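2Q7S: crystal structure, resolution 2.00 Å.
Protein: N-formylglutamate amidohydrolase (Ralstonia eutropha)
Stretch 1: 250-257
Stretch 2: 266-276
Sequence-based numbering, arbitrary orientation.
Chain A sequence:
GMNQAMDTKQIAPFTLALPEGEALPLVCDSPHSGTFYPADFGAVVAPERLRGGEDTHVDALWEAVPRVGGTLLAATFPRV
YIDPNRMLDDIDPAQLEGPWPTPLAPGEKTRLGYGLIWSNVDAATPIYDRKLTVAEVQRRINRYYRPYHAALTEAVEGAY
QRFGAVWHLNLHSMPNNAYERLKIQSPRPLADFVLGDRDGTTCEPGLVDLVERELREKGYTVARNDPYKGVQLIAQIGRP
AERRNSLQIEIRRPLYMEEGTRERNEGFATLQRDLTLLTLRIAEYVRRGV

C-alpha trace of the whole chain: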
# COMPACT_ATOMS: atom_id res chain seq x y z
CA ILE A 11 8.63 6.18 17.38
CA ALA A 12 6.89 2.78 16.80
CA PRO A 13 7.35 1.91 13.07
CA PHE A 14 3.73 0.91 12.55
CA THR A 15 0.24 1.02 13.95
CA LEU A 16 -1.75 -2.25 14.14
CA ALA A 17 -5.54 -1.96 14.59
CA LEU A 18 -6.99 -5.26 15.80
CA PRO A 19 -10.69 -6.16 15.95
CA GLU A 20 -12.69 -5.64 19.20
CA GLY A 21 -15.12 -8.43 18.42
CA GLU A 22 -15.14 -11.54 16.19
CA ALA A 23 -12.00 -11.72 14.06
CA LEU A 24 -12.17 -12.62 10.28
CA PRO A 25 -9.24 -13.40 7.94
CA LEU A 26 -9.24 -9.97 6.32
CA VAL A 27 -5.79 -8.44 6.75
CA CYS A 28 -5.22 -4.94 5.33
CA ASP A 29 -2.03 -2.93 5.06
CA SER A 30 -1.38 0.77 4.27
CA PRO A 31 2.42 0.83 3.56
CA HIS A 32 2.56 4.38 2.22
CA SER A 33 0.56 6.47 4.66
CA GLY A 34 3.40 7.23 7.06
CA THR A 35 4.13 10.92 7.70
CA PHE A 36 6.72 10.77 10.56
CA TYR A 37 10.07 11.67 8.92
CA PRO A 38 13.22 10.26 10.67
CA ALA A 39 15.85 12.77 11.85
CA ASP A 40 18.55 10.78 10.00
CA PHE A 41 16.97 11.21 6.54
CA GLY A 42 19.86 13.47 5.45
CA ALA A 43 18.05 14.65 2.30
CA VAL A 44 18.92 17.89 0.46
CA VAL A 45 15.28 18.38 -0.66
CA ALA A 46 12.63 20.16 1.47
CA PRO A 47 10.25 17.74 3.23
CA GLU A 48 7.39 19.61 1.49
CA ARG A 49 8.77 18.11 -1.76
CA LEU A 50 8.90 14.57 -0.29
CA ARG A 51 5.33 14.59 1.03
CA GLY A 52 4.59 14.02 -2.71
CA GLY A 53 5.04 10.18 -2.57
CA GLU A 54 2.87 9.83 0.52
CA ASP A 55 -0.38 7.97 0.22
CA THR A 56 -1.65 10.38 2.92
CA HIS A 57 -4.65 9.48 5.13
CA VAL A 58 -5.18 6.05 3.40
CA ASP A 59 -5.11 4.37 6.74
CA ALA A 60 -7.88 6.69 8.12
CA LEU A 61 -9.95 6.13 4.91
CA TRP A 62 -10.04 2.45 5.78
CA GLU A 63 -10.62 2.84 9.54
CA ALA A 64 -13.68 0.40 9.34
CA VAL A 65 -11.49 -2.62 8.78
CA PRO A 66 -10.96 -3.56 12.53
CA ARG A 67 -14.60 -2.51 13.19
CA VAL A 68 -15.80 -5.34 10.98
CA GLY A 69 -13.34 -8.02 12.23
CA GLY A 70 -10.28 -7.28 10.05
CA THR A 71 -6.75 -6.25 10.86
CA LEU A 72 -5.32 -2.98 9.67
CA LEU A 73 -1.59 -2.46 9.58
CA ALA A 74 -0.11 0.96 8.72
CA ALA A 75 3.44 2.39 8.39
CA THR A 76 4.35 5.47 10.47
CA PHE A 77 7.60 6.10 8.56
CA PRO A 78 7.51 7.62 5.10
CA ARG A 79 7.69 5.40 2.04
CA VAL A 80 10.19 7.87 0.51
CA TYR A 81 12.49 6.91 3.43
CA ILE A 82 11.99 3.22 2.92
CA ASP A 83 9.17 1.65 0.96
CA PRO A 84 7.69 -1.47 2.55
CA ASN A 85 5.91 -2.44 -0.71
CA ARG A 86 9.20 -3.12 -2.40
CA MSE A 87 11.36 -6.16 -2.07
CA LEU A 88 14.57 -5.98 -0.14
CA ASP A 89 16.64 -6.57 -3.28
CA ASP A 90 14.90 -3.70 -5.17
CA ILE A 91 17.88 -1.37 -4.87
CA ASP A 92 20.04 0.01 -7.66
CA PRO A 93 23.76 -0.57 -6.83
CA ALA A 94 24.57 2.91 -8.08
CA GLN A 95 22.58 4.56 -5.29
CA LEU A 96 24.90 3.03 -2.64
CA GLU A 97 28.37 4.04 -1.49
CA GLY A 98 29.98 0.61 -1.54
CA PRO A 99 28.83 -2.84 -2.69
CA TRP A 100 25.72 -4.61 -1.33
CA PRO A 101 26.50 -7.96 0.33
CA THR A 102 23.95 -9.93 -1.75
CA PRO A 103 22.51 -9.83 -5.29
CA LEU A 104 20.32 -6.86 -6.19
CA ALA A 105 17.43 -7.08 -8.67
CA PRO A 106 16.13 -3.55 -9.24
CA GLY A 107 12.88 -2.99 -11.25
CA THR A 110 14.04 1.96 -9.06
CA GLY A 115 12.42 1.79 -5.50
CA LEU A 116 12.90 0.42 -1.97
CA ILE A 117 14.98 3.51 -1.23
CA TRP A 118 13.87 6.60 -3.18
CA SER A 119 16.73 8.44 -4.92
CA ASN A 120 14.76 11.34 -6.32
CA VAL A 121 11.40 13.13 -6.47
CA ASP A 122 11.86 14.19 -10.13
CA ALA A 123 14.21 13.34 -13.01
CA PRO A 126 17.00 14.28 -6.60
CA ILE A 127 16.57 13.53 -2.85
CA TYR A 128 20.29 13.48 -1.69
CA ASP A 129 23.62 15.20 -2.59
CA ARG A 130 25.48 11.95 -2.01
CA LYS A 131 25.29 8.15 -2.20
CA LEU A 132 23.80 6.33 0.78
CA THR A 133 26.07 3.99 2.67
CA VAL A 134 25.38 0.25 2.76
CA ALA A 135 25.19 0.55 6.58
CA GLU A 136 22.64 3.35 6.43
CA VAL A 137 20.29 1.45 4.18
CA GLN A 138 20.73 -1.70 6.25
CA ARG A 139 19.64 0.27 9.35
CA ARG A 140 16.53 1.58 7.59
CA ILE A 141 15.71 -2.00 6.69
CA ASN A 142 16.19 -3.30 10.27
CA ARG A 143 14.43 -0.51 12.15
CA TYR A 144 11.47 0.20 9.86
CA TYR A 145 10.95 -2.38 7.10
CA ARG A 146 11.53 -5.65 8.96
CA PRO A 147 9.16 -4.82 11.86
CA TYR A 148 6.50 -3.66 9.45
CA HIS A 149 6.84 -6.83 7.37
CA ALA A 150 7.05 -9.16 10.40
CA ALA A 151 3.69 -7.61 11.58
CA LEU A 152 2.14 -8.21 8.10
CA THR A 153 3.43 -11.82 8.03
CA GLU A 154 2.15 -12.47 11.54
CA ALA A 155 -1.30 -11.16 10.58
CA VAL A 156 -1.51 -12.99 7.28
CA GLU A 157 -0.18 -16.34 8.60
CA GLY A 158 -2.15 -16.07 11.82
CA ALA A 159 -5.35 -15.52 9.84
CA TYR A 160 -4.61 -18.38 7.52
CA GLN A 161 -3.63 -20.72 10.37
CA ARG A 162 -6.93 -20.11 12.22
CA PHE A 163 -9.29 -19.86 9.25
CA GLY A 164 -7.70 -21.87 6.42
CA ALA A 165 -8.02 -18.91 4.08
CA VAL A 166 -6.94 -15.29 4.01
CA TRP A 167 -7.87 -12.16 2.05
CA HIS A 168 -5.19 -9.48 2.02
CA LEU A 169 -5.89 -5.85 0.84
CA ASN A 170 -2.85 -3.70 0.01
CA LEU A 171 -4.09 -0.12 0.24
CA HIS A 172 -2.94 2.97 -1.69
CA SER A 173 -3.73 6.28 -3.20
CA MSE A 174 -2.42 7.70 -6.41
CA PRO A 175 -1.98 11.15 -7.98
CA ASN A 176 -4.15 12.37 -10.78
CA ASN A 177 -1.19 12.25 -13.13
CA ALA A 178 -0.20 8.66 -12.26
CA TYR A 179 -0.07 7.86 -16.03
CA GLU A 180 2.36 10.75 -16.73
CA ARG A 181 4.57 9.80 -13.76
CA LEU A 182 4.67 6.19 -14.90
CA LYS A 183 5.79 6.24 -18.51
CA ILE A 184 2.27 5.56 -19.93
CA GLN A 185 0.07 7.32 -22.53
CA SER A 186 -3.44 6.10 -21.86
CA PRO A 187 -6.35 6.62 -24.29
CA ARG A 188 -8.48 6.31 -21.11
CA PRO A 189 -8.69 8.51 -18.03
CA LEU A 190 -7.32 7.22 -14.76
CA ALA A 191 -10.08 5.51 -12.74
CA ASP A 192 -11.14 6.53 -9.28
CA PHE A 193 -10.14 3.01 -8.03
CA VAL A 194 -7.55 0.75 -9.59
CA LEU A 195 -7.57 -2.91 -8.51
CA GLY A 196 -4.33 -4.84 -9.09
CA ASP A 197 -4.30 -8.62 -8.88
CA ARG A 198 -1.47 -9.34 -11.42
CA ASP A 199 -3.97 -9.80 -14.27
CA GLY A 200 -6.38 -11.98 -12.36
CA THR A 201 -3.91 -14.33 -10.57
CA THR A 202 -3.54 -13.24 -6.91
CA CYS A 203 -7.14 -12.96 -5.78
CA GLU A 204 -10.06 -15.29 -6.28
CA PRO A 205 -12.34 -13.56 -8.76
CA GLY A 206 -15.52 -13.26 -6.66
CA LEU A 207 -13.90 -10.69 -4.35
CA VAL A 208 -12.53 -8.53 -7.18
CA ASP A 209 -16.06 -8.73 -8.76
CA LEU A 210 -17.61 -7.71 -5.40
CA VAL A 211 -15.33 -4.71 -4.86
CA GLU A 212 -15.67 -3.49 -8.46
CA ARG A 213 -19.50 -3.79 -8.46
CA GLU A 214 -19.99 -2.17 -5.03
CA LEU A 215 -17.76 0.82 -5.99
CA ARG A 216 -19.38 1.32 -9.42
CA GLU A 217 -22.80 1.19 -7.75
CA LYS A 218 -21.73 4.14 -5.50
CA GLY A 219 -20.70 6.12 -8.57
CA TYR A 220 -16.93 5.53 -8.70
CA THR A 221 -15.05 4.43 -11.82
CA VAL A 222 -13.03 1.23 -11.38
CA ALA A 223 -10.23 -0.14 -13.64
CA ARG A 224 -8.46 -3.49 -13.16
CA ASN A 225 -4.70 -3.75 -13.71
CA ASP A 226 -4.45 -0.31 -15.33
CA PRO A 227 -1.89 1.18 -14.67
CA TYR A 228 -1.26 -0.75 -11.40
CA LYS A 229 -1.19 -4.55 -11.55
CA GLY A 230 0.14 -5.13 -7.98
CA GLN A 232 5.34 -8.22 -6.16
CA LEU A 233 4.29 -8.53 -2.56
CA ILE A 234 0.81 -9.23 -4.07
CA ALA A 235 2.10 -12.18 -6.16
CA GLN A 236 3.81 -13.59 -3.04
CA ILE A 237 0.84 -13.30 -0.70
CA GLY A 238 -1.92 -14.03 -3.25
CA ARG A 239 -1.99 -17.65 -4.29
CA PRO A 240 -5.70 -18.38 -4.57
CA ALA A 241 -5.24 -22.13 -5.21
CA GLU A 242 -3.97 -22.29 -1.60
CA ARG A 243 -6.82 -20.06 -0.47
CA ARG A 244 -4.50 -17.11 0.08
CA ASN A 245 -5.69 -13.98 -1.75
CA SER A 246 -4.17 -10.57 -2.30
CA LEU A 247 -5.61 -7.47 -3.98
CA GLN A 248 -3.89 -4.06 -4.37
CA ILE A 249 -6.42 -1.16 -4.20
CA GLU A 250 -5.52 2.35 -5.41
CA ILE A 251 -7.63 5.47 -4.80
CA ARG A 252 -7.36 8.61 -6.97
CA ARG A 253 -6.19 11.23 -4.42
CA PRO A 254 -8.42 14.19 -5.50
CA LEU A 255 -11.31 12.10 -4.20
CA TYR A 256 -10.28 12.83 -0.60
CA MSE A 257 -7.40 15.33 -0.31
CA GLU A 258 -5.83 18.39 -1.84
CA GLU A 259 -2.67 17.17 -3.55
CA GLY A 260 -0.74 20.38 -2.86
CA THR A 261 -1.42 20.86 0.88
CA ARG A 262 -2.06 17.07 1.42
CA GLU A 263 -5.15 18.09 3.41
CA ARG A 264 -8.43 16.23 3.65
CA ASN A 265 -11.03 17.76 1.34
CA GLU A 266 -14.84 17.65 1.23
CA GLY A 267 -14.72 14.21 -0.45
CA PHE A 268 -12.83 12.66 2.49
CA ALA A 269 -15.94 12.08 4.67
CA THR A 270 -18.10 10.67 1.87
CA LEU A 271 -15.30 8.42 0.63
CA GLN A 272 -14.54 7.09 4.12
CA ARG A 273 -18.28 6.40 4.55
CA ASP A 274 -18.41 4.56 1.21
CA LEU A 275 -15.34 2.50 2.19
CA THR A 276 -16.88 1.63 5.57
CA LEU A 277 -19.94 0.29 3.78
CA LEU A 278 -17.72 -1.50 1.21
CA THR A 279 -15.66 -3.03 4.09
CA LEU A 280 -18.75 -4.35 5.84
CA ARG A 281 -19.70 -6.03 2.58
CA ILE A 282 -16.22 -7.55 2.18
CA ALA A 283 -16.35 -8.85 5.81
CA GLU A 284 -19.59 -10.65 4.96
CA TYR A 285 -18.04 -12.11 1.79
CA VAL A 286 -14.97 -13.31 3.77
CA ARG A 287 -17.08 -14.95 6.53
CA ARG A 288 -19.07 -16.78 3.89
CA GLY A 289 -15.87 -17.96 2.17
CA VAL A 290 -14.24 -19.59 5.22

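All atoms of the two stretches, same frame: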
# COMPACT_ATOMS: atom_id res chain seq x y z
N GLU A 250 -6.05 0.97 -5.27
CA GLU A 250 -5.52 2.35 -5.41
C GLU A 250 -6.65 3.37 -5.57
O GLU A 250 -7.48 3.19 -6.40
CB GLU A 250 -4.61 2.42 -6.63
CG GLU A 250 -3.43 1.49 -6.61
CD GLU A 250 -2.14 2.16 -6.28
OE1 GLU A 250 -2.12 3.39 -6.07
OE2 GLU A 250 -1.13 1.44 -6.18
N ILE A 251 -6.64 4.43 -4.77
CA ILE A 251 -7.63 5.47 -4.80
C ILE A 251 -7.05 6.77 -5.39
O ILE A 251 -6.06 7.33 -4.89
CB ILE A 251 -8.13 5.74 -3.33
CG1 ILE A 251 -8.73 4.48 -2.71
CG2 ILE A 251 -9.13 6.87 -3.25
CD1 ILE A 251 -9.20 4.69 -1.32
N ARG A 252 -7.72 7.31 -6.40
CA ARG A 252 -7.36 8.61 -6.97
C ARG A 252 -7.47 9.70 -5.85
O ARG A 252 -8.53 10.01 -5.33
CB ARG A 252 -8.27 8.94 -8.15
CG ARG A 252 -7.80 9.99 -9.13
CD ARG A 252 -8.66 9.97 -10.41
NE ARG A 252 -10.08 10.29 -10.19
CZ ARG A 252 -10.57 11.53 -10.27
NH1 ARG A 252 -9.78 12.56 -10.51
NH2 ARG A 252 -11.86 11.74 -10.10
N ARG A 253 -6.35 10.30 -5.54
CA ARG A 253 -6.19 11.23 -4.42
C ARG A 253 -7.13 12.41 -4.35
O ARG A 253 -7.56 12.74 -3.23
CB ARG A 253 -4.72 11.73 -4.38
CG ARG A 253 -3.80 10.73 -3.72
CD ARG A 253 -2.33 11.09 -3.96
NE ARG A 253 -1.42 10.02 -3.56
CZ ARG A 253 -0.12 10.05 -3.87
NH1 ARG A 253 0.37 11.09 -4.51
NH2 ARG A 253 0.67 9.08 -3.51
N PRO A 254 -7.48 13.05 -5.50
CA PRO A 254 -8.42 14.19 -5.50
C PRO A 254 -9.74 13.87 -4.85
O PRO A 254 -10.39 14.76 -4.31
CB PRO A 254 -8.59 14.55 -6.98
CG PRO A 254 -7.43 14.10 -7.61
CD PRO A 254 -7.00 12.81 -6.87
N LEU A 255 -10.10 12.59 -4.86
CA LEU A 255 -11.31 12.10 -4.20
C LEU A 255 -11.40 12.42 -2.71
O LEU A 255 -12.47 12.38 -2.14
CB LEU A 255 -11.44 10.59 -4.38
CG LEU A 255 -11.67 10.05 -5.79
CD1 LEU A 255 -11.81 8.55 -5.73
CD2 LEU A 255 -12.89 10.66 -6.39
N TYR A 256 -10.27 12.63 -2.05
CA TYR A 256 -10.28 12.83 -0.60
C TYR A 256 -9.35 13.89 -0.03
O TYR A 256 -9.59 14.34 1.08
CB TYR A 256 -10.03 11.48 0.10
CG TYR A 256 -8.63 10.95 0.02
CD1 TYR A 256 -8.25 10.12 -1.02
CD2 TYR A 256 -7.71 11.26 0.99
CE1 TYR A 256 -6.97 9.60 -1.07
CE2 TYR A 256 -6.43 10.78 0.94
CZ TYR A 256 -6.06 9.93 -0.10
OH TYR A 256 -4.77 9.43 -0.13
N MSE A 257 -8.34 14.32 -0.79
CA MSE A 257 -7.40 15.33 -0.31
C MSE A 257 -7.01 16.30 -1.40
O MSE A 257 -7.23 16.04 -2.61
CB MSE A 257 -6.14 14.67 0.24
CG MSE A 257 -5.50 13.76 -0.74
SE MSE A 257 -3.77 13.02 -0.21
CE MSE A 257 -2.55 14.01 -1.32
N GLU A 266 -13.42 17.92 1.00
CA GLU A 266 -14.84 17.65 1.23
C GLU A 266 -15.24 16.20 0.86
O GLU A 266 -16.20 15.66 1.42
CB GLU A 266 -15.68 18.68 0.46
CG GLU A 266 -15.46 18.63 -1.06
N GLY A 267 -14.49 15.57 -0.05
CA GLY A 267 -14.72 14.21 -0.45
C GLY A 267 -14.22 13.20 0.58
O GLY A 267 -14.65 12.04 0.55
N PHE A 268 -13.34 13.62 1.50
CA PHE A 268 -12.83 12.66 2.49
C PHE A 268 -13.96 11.90 3.21
O PHE A 268 -13.98 10.67 3.23
CB PHE A 268 -11.91 13.33 3.55
CG PHE A 268 -11.29 12.33 4.49
CD1 PHE A 268 -10.09 11.71 4.18
CD2 PHE A 268 -11.95 11.95 5.66
CE1 PHE A 268 -9.55 10.72 5.04
CE2 PHE A 268 -11.41 10.97 6.50
CZ PHE A 268 -10.19 10.38 6.19
N ALA A 269 -14.87 12.64 3.85
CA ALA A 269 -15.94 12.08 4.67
C ALA A 269 -16.81 11.09 3.92
O ALA A 269 -17.08 9.99 4.40
CB ALA A 269 -16.83 13.21 5.22
N THR A 270 -17.27 11.51 2.75
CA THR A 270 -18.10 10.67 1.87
C THR A 270 -17.35 9.45 1.37
O THR A 270 -17.91 8.34 1.32
CB THR A 270 -18.76 11.51 0.70
OG1 THR A 270 -17.75 12.10 -0.11
CG2 THR A 270 -19.60 12.59 1.25
N LEU A 271 -16.05 9.59 1.05
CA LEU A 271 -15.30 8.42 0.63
C LEU A 271 -15.08 7.41 1.75
O LEU A 271 -15.27 6.18 1.56
CB LEU A 271 -13.95 8.82 0.03
CG LEU A 271 -13.14 7.66 -0.53
CD1 LEU A 271 -13.86 7.03 -1.72
CD2 LEU A 271 -11.74 8.16 -0.87
N GLN A 272 -14.73 7.92 2.93
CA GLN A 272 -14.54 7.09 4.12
C GLN A 272 -15.83 6.33 4.43
O GLN A 272 -15.81 5.16 4.74
CB GLN A 272 -14.19 7.97 5.32
CG GLN A 272 -13.78 7.22 6.59
CD GLN A 272 -13.42 8.17 7.74
OE1 GLN A 272 -14.22 9.02 8.12
NE2 GLN A 272 -12.21 8.04 8.26
N ARG A 273 -16.95 7.02 4.34
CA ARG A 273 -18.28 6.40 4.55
C ARG A 273 -18.52 5.28 3.53
O ARG A 273 -18.79 4.15 3.88
CB ARG A 273 -19.37 7.47 4.48
CG ARG A 273 -20.80 6.90 4.50
CD ARG A 273 -21.43 6.82 3.08
NE ARG A 273 -21.71 8.08 2.34
CZ ARG A 273 -21.81 9.34 2.81
NH1 ARG A 273 -21.66 9.66 4.10
NH2 ARG A 273 -22.08 10.32 1.95
N ASP A 274 -18.32 5.58 2.26
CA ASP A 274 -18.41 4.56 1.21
C ASP A 274 -17.49 3.35 1.44
O ASP A 274 -17.90 2.20 1.23
CB ASP A 274 -18.16 5.17 -0.16
CG ASP A 274 -19.27 6.09 -0.60
OD1 ASP A 274 -20.32 6.16 0.09
OD2 ASP A 274 -19.08 6.76 -1.62
N LEU A 275 -16.26 3.60 1.89
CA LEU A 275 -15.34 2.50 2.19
C LEU A 275 -15.70 1.71 3.43
O LEU A 275 -15.40 0.54 3.50
CB LEU A 275 -13.89 2.99 2.28
CG LEU A 275 -13.24 3.51 1.03
CD1 LEU A 275 -11.84 4.13 1.30
CD2 LEU A 275 -13.18 2.37 -0.00
N THR A 276 -16.32 2.35 4.44
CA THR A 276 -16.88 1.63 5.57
C THR A 276 -17.96 0.65 5.14
O THR A 276 -17.98 -0.51 5.56
CB THR A 276 -17.41 2.59 6.63
OG1 THR A 276 -16.30 3.27 7.21
CG2 THR A 276 -18.12 1.85 7.67

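The end of a strand (250-252), the 3-10 turn that follows it (253-255) and Tyr256 pack against one side of the helix of the second stretch, which continues beyond Thr276. The contact buries 316 Å² in total and contains no hydrogen bond across the two stretches; it rests on apolar side chains and on a close backbone approach at Gly267.

Leu271 lies at the centre. Its CA-to-CB bond points toward the strand and turn, and with chi1 t and chi2 p Leu271 CD2 comes within reach of three partners: Ile251 CG2 at 3.8 Å, Tyr256 CB at 3.9 Å and Leu255 CB at 4.3 Å. Ile251 meets the helix with both of its branches. In its m,t rotamer CG2 lies against Leu271, and the extended CG1 arm carries Ile251 CD1 to 3.8 Å from Leu275 CD1. Ile251 CD1 also lies 4.3 Å from Leu271 CD2, so of the two branch ends only CD1 reaches both leucines. Leu271 and Leu275 are one helical turn apart, joined by the backbone hydrogen bond from Leu275 N to Leu271 O (2.8 Å), so a single isoleucine spans two successive rungs of the helix.

Tyr256 loses the most surface to the helix, 73 Å². Its CB leaves sideways; chi1 p leads the ring away from the helix, where its hydroxyl is hydrogen-bonded elsewhere in the structure, and chi2 near -90° sets the tilt of the ring plane. The near part of the side chain still packs: Tyr256 CD2 lies 4.0 Å from Phe268 CD1, at the edge of the phenylalanine ring and near its plane, so the two rings do not stack face to face. Phe268, with chi1 t, also has its CB 3.5 Å from Tyr256 O. Tyr256 CA and Phe268 CA are 4.0 Å apart, an approach that leaves little room between the backbones.

The same closeness is evident at Gly267. Leu255 O sits 3.3 Å from Gly267 C and makes a CA-H...O contact with Gly267 CA at 3.4 Å. An ideal CB on Gly267 would point toward the turn and fall 2.3 Å from Leu255 O, a clash; the absence of a side chain is what lets the backbones come this near. The Leu255 side chain itself, in the m,t rotamer, touches the helix through CB.

The charged side chains take no part in the contact. The CA-to-CB bond of Arg253 points away from the helix, and its guanidinium is hydrogen-bonded elsewhere in the structure. On the helix, Arg273 NE and Asp274 OD1 form a salt bridge at 3.3 Å, clear of the strand and turn.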